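Local coordinates for 2,4-dihydroxyhept-2-ene-1,7-dioic acid aldolase (Kordia algicida OT-1, PDB 6BDE), which binds heme b through an H-NOX domain and probably serves as a gas sensor in nitric oxide signalling, at residues E115-V120 with M131-R137; I93-A97 with K124-L129; I25-L31 with Q50-L55. The protein carries 1 engineered substitution. One frame throughout, in Å; residues are numbered along the deposited sequence.

Contact 1 of 3, residues E115-V120 with M131-R137; sequences ELPTFV and MIYKSSR. With HEM (protoporphyrin IX containing Fe), chain B.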
loop_
_atom_site.group_PDB
_atom_site.type_symbol
_atom_site.label_atom_id
_atom_site.label_comp_id
_atom_site.label_asym_id
_atom_site.label_seq_id
_atom_site.Cartn_x
_atom_site.Cartn_y
_atom_site.Cartn_z
ATOM N N GLU A 115 2.633 -12.456 2.140
ATOM C CA GLU A 115 1.402 -12.645 1.379
ATOM C C GLU A 115 1.205 -11.381 0.549
ATOM O O GLU A 115 0.791 -10.340 1.071
ATOM C CB GLU A 115 0.224 -12.929 2.304
ATOM C CG GLU A 115 0.375 -14.241 3.064
ATOM C CD GLU A 115 -0.748 -14.491 4.049
ATOM O OE1 GLU A 115 -1.884 -14.047 3.786
ATOM O OE2 GLU A 115 -0.492 -15.136 5.089
ATOM N N LEU A 116 1.516 -11.476 -0.740
ATOM C CA LEU A 116 1.624 -10.329 -1.621
ATOM C C LEU A 116 0.560 -10.376 -2.712
ATOM O O LEU A 116 0.068 -11.453 -3.058
ATOM C CB LEU A 116 3.017 -10.284 -2.262
ATOM C CG LEU A 116 4.181 -10.236 -1.272
ATOM C CD1 LEU A 116 5.477 -10.666 -1.939
ATOM C CD2 LEU A 116 4.315 -8.842 -0.680
ATOM N N PRO A 117 0.182 -9.230 -3.265
ATOM C CA PRO A 117 -0.765 -9.212 -4.381
ATOM C C PRO A 117 -0.051 -9.564 -5.682
ATOM O O PRO A 117 1.159 -9.779 -5.720
ATOM C CB PRO A 117 -1.262 -7.768 -4.385
ATOM C CG PRO A 117 -0.085 -6.990 -3.907
ATOM C CD PRO A 117 0.615 -7.869 -2.895
ATOM N N THR A 118 -0.827 -9.623 -6.758
ATOM C CA THR A 118 -0.293 -9.813 -8.097
ATOM C C THR A 118 -0.574 -8.577 -8.939
ATOM O O THR A 118 -1.662 -7.996 -8.865
ATOM C CB THR A 118 -0.891 -11.052 -8.773
ATOM O OG1 THR A 118 -2.309 -11.074 -8.578
ATOM C CG2 THR A 118 -0.289 -12.316 -8.186
ATOM N N PHE A 119 0.421 -8.165 -9.717
ATOM C CA PHE A 119 0.280 -7.087 -10.685
ATOM C C PHE A 119 0.632 -7.631 -12.061
ATOM O O PHE A 119 1.714 -8.198 -12.248
ATOM C CB PHE A 119 1.181 -5.897 -10.341
ATOM C CG PHE A 119 0.658 -5.038 -9.222
ATOM C CD1 PHE A 119 -0.270 -4.038 -9.472
ATOM C CD2 PHE A 119 1.105 -5.220 -7.924
ATOM C CE1 PHE A 119 -0.748 -3.242 -8.446
ATOM C CE2 PHE A 119 0.631 -4.428 -6.893
ATOM C CZ PHE A 119 -0.296 -3.438 -7.155
ATOM N N VAL A 120 -0.277 -7.468 -13.016
ATOM C CA VAL A 120 -0.083 -7.948 -14.380
ATOM C C VAL A 120 -0.162 -6.753 -15.317
ATOM O O VAL A 120 -1.198 -6.079 -15.385
ATOM C CB VAL A 120 -1.119 -9.015 -14.763
ATOM C CG1 VAL A 120 -0.862 -9.522 -16.174
ATOM C CG2 VAL A 120 -1.090 -10.159 -13.765
ATOM N N MET A 131 -2.202 -1.798 -15.396
ATOM C CA MET A 131 -1.936 -3.034 -14.677
ATOM C C MET A 131 -3.206 -3.539 -14.012
ATOM O O MET A 131 -4.086 -2.759 -13.638
ATOM C CB MET A 131 -0.845 -2.846 -13.614
ATOM C CG MET A 131 0.540 -2.584 -14.171
ATOM S SD MET A 131 1.803 -2.681 -12.889
ATOM C CE MET A 131 1.247 -1.403 -11.768
ATOM N N ILE A 132 -3.289 -4.857 -13.863
ATOM C CA ILE A 132 -4.386 -5.507 -13.157
ATOM C C ILE A 132 -3.888 -5.910 -11.777
ATOM O O ILE A 132 -2.920 -6.671 -11.654
ATOM C CB ILE A 132 -4.917 -6.725 -13.929
ATOM C CG1 ILE A 132 -5.336 -6.324 -15.343
ATOM C CG2 ILE A 132 -6.092 -7.344 -13.189
ATOM C CD1 ILE A 132 -6.450 -5.301 -15.381
ATOM N N TYR A 133 -4.542 -5.394 -10.744
ATOM C CA TYR A 133 -4.232 -5.725 -9.362
ATOM C C TYR A 133 -5.201 -6.800 -8.890
ATOM O O TYR A 133 -6.414 -6.668 -9.069
ATOM C CB TYR A 133 -4.332 -4.480 -8.476
ATOM C CG TYR A 133 -4.428 -4.750 -6.988
ATOM C CD1 TYR A 133 -3.284 -4.885 -6.214
ATOM C CD2 TYR A 133 -5.662 -4.841 -6.354
ATOM C CE1 TYR A 133 -3.365 -5.120 -4.854
ATOM C CE2 TYR A 133 -5.752 -5.080 -4.995
ATOM C CZ TYR A 133 -4.599 -5.218 -4.250
ATOM O OH TYR A 133 -4.679 -5.452 -2.896
ATOM N N LYS A 134 -4.665 -7.866 -8.300
ATOM C CA LYS A 134 -5.479 -8.959 -7.783
ATOM C C LYS A 134 -4.992 -9.320 -6.389
ATOM O O LYS A 134 -3.808 -9.614 -6.201
ATOM C CB LYS A 134 -5.425 -10.179 -8.709
ATOM C CG LYS A 134 -6.324 -10.061 -9.927
ATOM C CD LYS A 134 -6.487 -11.393 -10.643
ATOM C CE LYS A 134 -7.318 -11.231 -11.906
ATOM N NZ LYS A 134 -7.593 -12.529 -12.577
ATOM N N SER A 135 -5.909 -9.296 -5.422
ATOM C CA SER A 135 -5.609 -9.686 -4.049
ATOM C C SER A 135 -6.897 -9.856 -3.258
ATOM O O SER A 135 -7.776 -8.989 -3.303
ATOM C CB SER A 135 -4.711 -8.651 -3.371
ATOM O OG SER A 135 -4.606 -8.913 -1.982
ATOM N N SER A 136 -7.017 -10.964 -2.524
ATOM C CA SER A 136 -8.200 -11.181 -1.697
ATOM C C SER A 136 -8.341 -10.131 -0.603
ATOM O O SER A 136 -9.431 -9.980 -0.040
ATOM C CB SER A 136 -8.154 -12.576 -1.072
ATOM O OG SER A 136 -7.046 -12.699 -0.196
ATOM N N ARG A 137 -7.269 -9.404 -0.294
ATOM C CA ARG A 137 -7.277 -8.412 0.772
ATOM C C ARG A 137 -7.787 -7.050 0.320
ATOM O O ARG A 137 -8.050 -6.194 1.173
ATOM C CB ARG A 137 -5.868 -8.279 1.363
ATOM C CG ARG A 137 -5.379 -9.561 2.029
ATOM C CD ARG A 137 -3.900 -9.503 2.362
ATOM N NE ARG A 137 -3.062 -9.727 1.188
ATOM C CZ ARG A 137 -2.765 -10.928 0.700
ATOM N NH1 ARG A 137 -3.242 -12.019 1.281
ATOM N NH2 ARG A 137 -1.991 -11.036 -0.372
HETATM C CHA HEM B . 2.206 -5.889 0.695
HETATM C CHB HEM B . 7.520 -4.771 0.722
HETATM C CHC HEM B . 6.889 -1.581 -3.728
HETATM C CHD HEM B . 1.516 -2.503 -3.610
HETATM C C1A HEM B . 3.882 -5.598 0.798
HETATM C C2A HEM B . 4.336 -6.069 2.052
HETATM C C3A HEM B . 5.644 -5.793 2.051
HETATM C C4A HEM B . 5.874 -5.173 0.807
HETATM C CMA HEM B . 6.661 -6.089 3.151
HETATM C CAA HEM B . 3.529 -6.766 3.146
HETATM C CBA HEM B . 3.556 -8.272 2.865
HETATM C CGA HEM B . 2.886 -9.060 3.987
HETATM O O1A HEM B . 2.989 -10.316 4.019
HETATM O O2A HEM B . 2.232 -8.462 4.881
HETATM C C1B HEM B . 7.595 -3.732 -0.564
HETATM C C2B HEM B . 8.877 -2.904 -0.776
HETATM C C3B HEM B . 8.645 -2.107 -1.936
HETATM C C4B HEM B . 7.260 -2.478 -2.380
HETATM C CMB HEM B . 10.142 -2.944 0.082
HETATM C CAB HEM B . 9.586 -1.112 -2.606
HETATM C CBB HEM B . 10.779 -1.489 -3.018
HETATM C C1C HEM B . 5.185 -1.743 -3.802
HETATM C C2C HEM B . 4.630 -0.758 -4.649
HETATM C C3C HEM B . 3.307 -0.991 -4.615
HETATM C C4C HEM B . 3.160 -2.099 -3.758
HETATM C CMC HEM B . 5.368 0.326 -5.431
HETATM C CAC HEM B . 2.207 -0.235 -5.352
HETATM C CBC HEM B . 1.665 -0.761 -6.429
HETATM C C1D HEM B . 1.522 -3.531 -2.287
HETATM C C2D HEM B . 0.104 -3.718 -1.801
HETATM C C3D HEM B . 0.216 -4.588 -0.684
HETATM C C4D HEM B . 1.721 -4.898 -0.529
HETATM C CMD HEM B . -1.176 -3.124 -2.385
HETATM C CAD HEM B . -0.930 -5.110 0.182
HETATM C CBD HEM B . -1.045 -6.628 0.085
HETATM C CGD HEM B . -2.114 -6.981 -0.943
HETATM O O1D HEM B . -2.558 -6.087 -1.711
HETATM O O2D HEM B . -2.542 -8.162 -1.020
HETATM N NA HEM B . 4.783 -4.939 -0.046
HETATM N NB HEM B . 6.460 -3.427 -1.561
HETATM N NC HEM B . 4.310 -2.607 -3.136
HETATM N ND HEM B . 2.637 -4.156 -1.525
HETATM FE FE HEM B . 4.621 -4.185 -1.916
HETATM O O HOH W 1 -4.986 -12.853 3.405
HETATM O O HOH W 2 -1.655 -13.678 -1.680
HETATM O O HOH W 3 -3.021 -9.452 -10.969
#
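Strands 118-120 and 131-134 run antiparallel at 161°, with Thr-118/Lys-134 and Val-120/Ile-132 as hydrogen-bonded pairs and Phe-119 facing Tyr-133 in the non-hydrogen-bonded pair between them. Thr-118 N donates to Lys-134 O at 3.0 Å. On the heme side of the sheet, Phe-119 CZ comes to 3.5 Å from Tyr-133 CD1 at the edge of the tyrosine ring, the two ring planes turned 52° apart, while Met-131 CE packs on Phe-119 CD1. The Tyr-133 ring runs forward along its strand because chi1 of 163° sets CG opposite the backbone N. Pro-117 CB sits 3.4 Å from Tyr-133 CE1. The hydroxyl OH of Tyr-133 reaches propionate oxygen O1D of HEM at 2.5 Å, and Met-139 N is its second partner. The other oxygen of the same propionate, O2D, takes the N-H of Arg-137 NE at 2.8 Å and a weak bond from NH2. Ser-135 OG also bonds O2D, though at a doubtfully short distance, and accepts from Arg-137 N in an ST turn. Glu-115 gives its backbone N to the second propionate, at O1A. Its OE1 lies 3.5 Å from Arg-137 NH1, well out of the guanidinium plane, a salt bridge of charge alone; Arg-44 holds OE2. With an alanine in place of Arg-137, HEM O2D would probably lose its cationic donor, and Glu-115 would keep Arg-44 but not its second cation. Tyr-133, Ser-135 and Arg-137 are the YxSxR signature of H-NOX domains: neutral hydroxyls and one cation share a single propionate, likely favouring its ionised form and fixing its rotation.

Contact 2 of 3, residues I93-A97 with K124-L129; sequences IEMLA and KTANSL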
loop_
_atom_site.group_PDB
_atom_site.type_symbol
_atom_site.label_atom_id
_atom_site.label_comp_id
_atom_site.label_asym_id
_atom_site.label_seq_id
_atom_site.Cartn_x
_atom_site.Cartn_y
_atom_site.Cartn_z
ATOM N N ILE A 93 7.459 4.811 -14.019
ATOM C CA ILE A 93 6.688 3.829 -14.776
ATOM C C ILE A 93 7.426 2.496 -14.827
ATOM O O ILE A 93 6.820 1.428 -14.676
ATOM C CB ILE A 93 6.380 4.365 -16.185
ATOM C CG1 ILE A 93 5.356 5.500 -16.112
ATOM C CG2 ILE A 93 5.876 3.249 -17.090
ATOM C CD1 ILE A 93 3.995 5.062 -15.623
ATOM N N GLU A 94 8.746 2.536 -15.027
ATOM C CA GLU A 94 9.525 1.301 -15.084
ATOM C C GLU A 94 9.511 0.576 -13.743
ATOM O O GLU A 94 9.456 -0.659 -13.698
ATOM C CB GLU A 94 10.959 1.607 -15.514
ATOM C CG GLU A 94 11.721 0.396 -16.031
ATOM C CD GLU A 94 11.184 -0.105 -17.358
ATOM O OE1 GLU A 94 11.181 0.675 -18.333
ATOM O OE2 GLU A 94 10.765 -1.279 -17.425
ATOM N N MET A 95 9.559 1.327 -12.641
ATOM C CA MET A 95 9.536 0.703 -11.321
ATOM C C MET A 95 8.192 0.036 -11.047
ATOM O O MET A 95 8.145 -1.091 -10.539
ATOM C CB MET A 95 9.852 1.740 -10.244
ATOM C CG MET A 95 9.594 1.261 -8.825
ATOM S SD MET A 95 10.265 2.366 -7.568
ATOM C CE MET A 95 9.494 1.701 -6.095
ATOM N N LEU A 96 7.090 0.712 -11.379
ATOM C CA LEU A 96 5.771 0.131 -11.151
ATOM C C LEU A 96 5.534 -1.088 -12.033
ATOM O O LEU A 96 4.860 -2.035 -11.609
ATOM C CB LEU A 96 4.686 1.184 -11.385
ATOM C CG LEU A 96 4.669 2.358 -10.402
ATOM C CD1 LEU A 96 3.475 3.263 -10.663
ATOM C CD2 LEU A 96 4.664 1.859 -8.965
ATOM N N ALA A 97 6.077 -1.093 -13.250
ATOM C CA ALA A 97 5.997 -2.279 -14.095
ATOM C C ALA A 97 6.938 -3.385 -13.640
ATOM O O ALA A 97 6.938 -4.462 -14.247
ATOM C CB ALA A 97 6.290 -1.910 -15.549
ATOM N N LYS A 124 1.921 -0.710 -21.693
ATOM C CA LYS A 124 3.012 0.069 -21.121
ATOM C C LYS A 124 3.664 0.917 -22.203
ATOM O O LYS A 124 4.067 0.392 -23.246
ATOM C CB LYS A 124 4.060 -0.839 -20.469
ATOM C CG LYS A 124 5.291 -0.094 -19.975
ATOM C CD LYS A 124 6.337 -1.046 -19.419
ATOM C CE LYS A 124 7.500 -0.284 -18.803
ATOM N NZ LYS A 124 8.067 0.726 -19.740
ATOM N N THR A 125 3.759 2.217 -21.951
ATOM C CA THR A 125 4.594 3.126 -22.723
ATOM C C THR A 125 5.569 3.807 -21.763
ATOM O O THR A 125 5.676 3.440 -20.589
ATOM C CB THR A 125 3.748 4.148 -23.487
ATOM O OG1 THR A 125 3.179 5.086 -22.566
ATOM C CG2 THR A 125 2.632 3.457 -24.258
ATOM N N ALA A 126 6.286 4.812 -22.271
ATOM C CA ALA A 126 7.240 5.523 -21.428
ATOM C C ALA A 126 6.540 6.334 -20.346
ATOM O O ALA A 126 7.105 6.537 -19.265
ATOM C CB ALA A 126 8.124 6.430 -22.283
ATOM N N ASN A 127 5.316 6.794 -20.609
ATOM C CA ASN A 127 4.589 7.633 -19.666
ATOM C C ASN A 127 3.198 7.096 -19.351
ATOM O O ASN A 127 2.373 7.837 -18.802
ATOM C CB ASN A 127 4.481 9.064 -20.203
ATOM C CG ASN A 127 5.835 9.684 -20.484
ATOM O OD1 ASN A 127 6.773 9.543 -19.699
ATOM N ND2 ASN A 127 5.947 10.367 -21.617
ATOM N N SER A 128 2.911 5.837 -19.681
ATOM C CA SER A 128 1.622 5.230 -19.387
ATOM C C SER A 128 1.834 3.794 -18.934
ATOM O O SER A 128 2.820 3.150 -19.298
ATOM C CB SER A 128 0.684 5.264 -20.600
ATOM O OG SER A 128 -0.665 5.104 -20.200
ATOM N N LEU A 129 0.893 3.297 -18.134
ATOM C CA LEU A 129 0.976 1.937 -17.616
ATOM C C LEU A 129 -0.404 1.495 -17.157
ATOM O O LEU A 129 -1.041 2.183 -16.353
ATOM C CB LEU A 129 1.975 1.847 -16.456
ATOM C CG LEU A 129 2.112 0.471 -15.798
ATOM C CD1 LEU A 129 2.718 -0.521 -16.776
ATOM C CD2 LEU A 129 2.949 0.565 -14.535
#
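Ile-93 lies across the tight turn 125-128, where the chain reverses between strands 123-124 and 128-134. Taken outward from the backbone, its CB is 3.8 Å from Ala-126 O. The CG2 branch faces the turn: it comes to 3.5 Å from Thr-125 O and also touches Ser-128 O, the carbonyl that closes the turn by accepting from Thr-125 N. CG1 stays beside the backbone N of Ile-93 (chi1 -71°) and runs past Ala-126 O, and a second bend at chi2 (-65°) brings the tip, CD1, to 3.9 Å from Leu-129 CB. The two side chains lie alongside each other, pointing opposite ways. Leu-129 carries on toward the end of the helix with its two methyls divided: CD2 meets Leu-96 CB at 3.7 Å, and CD1 rests 4.0 Å from Ala-97 CB. Lys-124 reaches the same alanine from the solvent side. Its chain is extended as far as CE, which lies 3.8 Å from Ala-97 CB, before a final bend turns NZ toward Glu-94. There NZ and OE1 of Glu-94 stand 3.4 Å apart, a salt bridge whose hydrogen bond is weak, with the two chains meeting roughly perpendicular. Aliphatic packing therefore carries the contact, and the charged pair lies along its exposed border. The last turn of helix 92-96 is seated on the hairpin end of the sheet in this way. Ile-93 and Leu-129 both reach Ile-176 on strand 171-178, Ile-93 and Leu-96 pack on Phe-151 of helix 140-153, and Leu-96, touching Met-147 of that helix as well, also meets the heme.

Contact 3 of 3, residues I25-L31 with Q50-L55; sequences IITQSEL and QLLQNL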
loop_
_atom_site.group_PDB
_atom_site.type_symbol
_atom_site.label_atom_id
_atom_site.label_comp_id
_atom_site.label_asym_id
_atom_site.label_seq_id
_atom_site.Cartn_x
_atom_site.Cartn_y
_atom_site.Cartn_z
ATOM N N ILE A 25 -9.668 0.766 18.831
ATOM C CA ILE A 25 -9.846 -0.176 17.730
ATOM C C ILE A 25 -9.288 -1.545 18.093
ATOM O O ILE A 25 -9.750 -2.568 17.572
ATOM C CB ILE A 25 -9.210 0.372 16.438
ATOM C CG1 ILE A 25 -7.690 0.483 16.580
ATOM C CG2 ILE A 25 -9.816 1.720 16.078
ATOM C CD1 ILE A 25 -6.985 0.852 15.290
ATOM N N ILE A 26 -8.299 -1.596 18.988
ATOM C CA ILE A 26 -7.802 -2.881 19.469
ATOM C C ILE A 26 -8.820 -3.526 20.400
ATOM O O ILE A 26 -9.066 -4.736 20.335
ATOM C CB ILE A 26 -6.434 -2.700 20.154
ATOM C CG1 ILE A 26 -5.337 -2.495 19.109
ATOM C CG2 ILE A 26 -6.109 -3.895 21.039
ATOM C CD1 ILE A 26 -3.962 -2.287 19.704
ATOM N N THR A 27 -9.437 -2.727 21.275
ATOM C CA THR A 27 -10.447 -3.265 22.181
ATOM C C THR A 27 -11.680 -3.741 21.418
ATOM O O THR A 27 -12.240 -4.798 21.734
ATOM C CB THR A 27 -10.820 -2.212 23.228
ATOM O OG1 THR A 27 -9.745 -2.073 24.168
ATOM C CG2 THR A 27 -12.082 -2.610 23.976
ATOM N N GLN A 28 -12.102 -2.991 20.395
ATOM C CA GLN A 28 -13.231 -3.400 19.566
ATOM C C GLN A 28 -12.929 -4.612 18.693
ATOM O O GLN A 28 -13.852 -5.134 18.059
ATOM C CB GLN A 28 -13.684 -2.244 18.668
ATOM C CG GLN A 28 -14.120 -0.991 19.398
ATOM C CD GLN A 28 -14.288 0.194 18.464
ATOM O OE1 GLN A 28 -13.383 0.531 17.700
ATOM N NE2 GLN A 28 -15.453 0.828 18.518
ATOM N N SER A 29 -11.676 -5.066 18.643
ATOM C CA SER A 29 -11.250 -6.122 17.738
ATOM C C SER A 29 -10.763 -7.345 18.510
ATOM O O SER A 29 -10.114 -7.226 19.555
ATOM C CB SER A 29 -10.131 -5.633 16.808
ATOM O OG SER A 29 -10.550 -4.542 16.004
ATOM N N GLU A 30 -11.089 -8.528 17.978
ATOM C CA GLU A 30 -10.561 -9.805 18.464
ATOM C C GLU A 30 -10.243 -10.652 17.237
ATOM O O GLU A 30 -11.185 -11.143 16.609
ATOM C CB GLU A 30 -11.563 -10.517 19.376
ATOM C CG GLU A 30 -12.180 -9.633 20.465
ATOM C CD GLU A 30 -13.668 -9.426 20.247
ATOM O OE1 GLU A 30 -14.034 -8.537 19.441
ATOM O OE2 GLU A 30 -14.478 -10.148 20.871
ATOM N N LEU A 31 -8.966 -10.849 16.842
ATOM C CA LEU A 31 -7.619 -10.468 17.367
ATOM C C LEU A 31 -7.010 -11.556 18.262
ATOM O O LEU A 31 -6.999 -11.453 19.490
ATOM C CB LEU A 31 -7.574 -9.118 18.100
ATOM C CG LEU A 31 -6.893 -8.022 17.282
ATOM C CD1 LEU A 31 -7.572 -7.873 15.921
ATOM C CD2 LEU A 31 -6.868 -6.703 18.043
ATOM N N GLN A 50 -10.188 -5.983 10.721
ATOM C CA GLN A 50 -10.922 -5.518 11.893
ATOM C C GLN A 50 -10.431 -4.144 12.332
ATOM O O GLN A 50 -11.231 -3.256 12.647
ATOM C CB GLN A 50 -10.778 -6.522 13.038
ATOM C CG GLN A 50 -11.541 -7.816 12.849
ATOM C CD GLN A 50 -11.480 -8.701 14.079
ATOM O OE1 GLN A 50 -12.136 -8.432 15.084
ATOM N NE2 GLN A 50 -10.682 -9.761 14.006
ATOM N N LEU A 51 -9.109 -3.957 12.366
ATOM C CA LEU A 51 -8.550 -2.672 12.772
ATOM C C LEU A 51 -8.975 -1.561 11.822
ATOM O O LEU A 51 -9.275 -0.443 12.257
ATOM C CB LEU A 51 -7.025 -2.764 12.842
ATOM C CG LEU A 51 -6.440 -3.729 13.876
ATOM C CD1 LEU A 51 -4.929 -3.822 13.726
ATOM C CD2 LEU A 51 -6.815 -3.303 15.286
ATOM N N LEU A 52 -9.017 -1.853 10.520
ATOM C CA LEU A 52 -9.409 -0.839 9.547
ATOM C C LEU A 52 -10.895 -0.521 9.645
ATOM O O LEU A 52 -11.288 0.650 9.606
ATOM C CB LEU A 52 -9.052 -1.301 8.133
ATOM C CG LEU A 52 -7.563 -1.383 7.793
ATOM C CD1 LEU A 52 -7.343 -2.239 6.556
ATOM C CD2 LEU A 52 -6.980 0.009 7.597
ATOM N N GLN A 53 -11.737 -1.550 9.774
ATOM C CA GLN A 53 -13.177 -1.323 9.841
ATOM C C GLN A 53 -13.559 -0.548 11.096
ATOM O O GLN A 53 -14.433 0.325 11.054
ATOM C CB GLN A 53 -13.921 -2.657 9.785
ATOM C CG GLN A 53 -13.949 -3.297 8.407
ATOM C CD GLN A 53 -14.525 -4.700 8.428
ATOM O OE1 GLN A 53 -14.687 -5.301 9.491
ATOM N NE2 GLN A 53 -14.838 -5.231 7.252
ATOM N N ASN A 54 -12.915 -0.855 12.225
ATOM C CA ASN A 54 -13.234 -0.156 13.465
ATOM C C ASN A 54 -12.697 1.269 13.451
ATOM O O ASN A 54 -13.343 2.187 13.968
ATOM C CB ASN A 54 -12.683 -0.931 14.661
ATOM C CG ASN A 54 -13.532 -2.136 15.014
ATOM O OD1 ASN A 54 -14.759 -2.052 15.065
ATOM N ND2 ASN A 54 -12.882 -3.268 15.260
ATOM N N LEU A 55 -11.513 1.473 12.866
ATOM C CA LEU A 55 -10.981 2.826 12.734
ATOM C C LEU A 55 -11.862 3.674 11.828
ATOM O O LEU A 55 -12.096 4.857 12.105
ATOM C CB LEU A 55 -9.549 2.778 12.198
ATOM C CG LEU A 55 -8.822 4.119 12.067
ATOM C CD1 LEU A 55 -8.537 4.712 13.435
ATOM C CD2 LEU A 55 -7.536 3.958 11.271
#
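Gln-50 spans from its helix to the backbone of Glu-30, where the end of helix 19-27 and the chain after it pack on helix 45-59, in the N-terminal helical part of the H-NOX fold. The Gln-50 amide grips Glu-30 twice: OE1 accepts from Glu-30 N at 3.1 Å, and NE2 donates to Glu-30 O at 3.0 Å. That carbonyl oxygen lies in the plane of the glutamine amide, yet the nitrogen approaches it from above the carbonyl plane. Gln-28 and Asn-54 run antiparallel to each other, their amide planes 32° apart, with Gln-28 OE1 3.4 Å from Asn-54 CB and bonded to Asn-58 ND2. On the apolar side, Ile-25 stands nearly square to Leu-51, whereas Ile-26 lies alongside Leu-51 and points the same way. A chi1 of 65° puts Ile-25 CG1 between its backbone N and carbonyl carbon, 4.1 Å from Leu-51 CD2, and leaves CG2 to meet Leu-55, 3.6 Å from its backbone N. Leu-51 CD2 also touches Ile-26 CG1. Phe-9 of helix 3-17 packs on both Leu-51 and Leu-55. Between the polar and apolar parts sits the buried hydroxyl of Ser-29, satisfied in two ways: OG accepts from Asn-54 ND2 at 2.8 Å, close to the asparagine amide plane, and donates to Ile-25 O at 2.6 Å, nearly in line with that carbonyl.

Contacts 1 and 2 share strand 128-134 and touch where Met-131 SD packs on Leu-96 O; their centres are about 17 Å apart. Contact 3 belongs to the helices at the other end, about 37 Å from contact 2 between centres, across the middle of the chain. Contact 1 lies nearest that middle, where polar groups turn inward to the heme propionates. In contact 2, farther out, aliphatic side chains face the interior and the charged pair is left at the solvent-exposed border. Contact 3 joins a helix end and the chain after it to another helix, with no sheet involved, mixing leucine and isoleucine packing with neutral amide and hydroxyl bonds. All three are only partly buried.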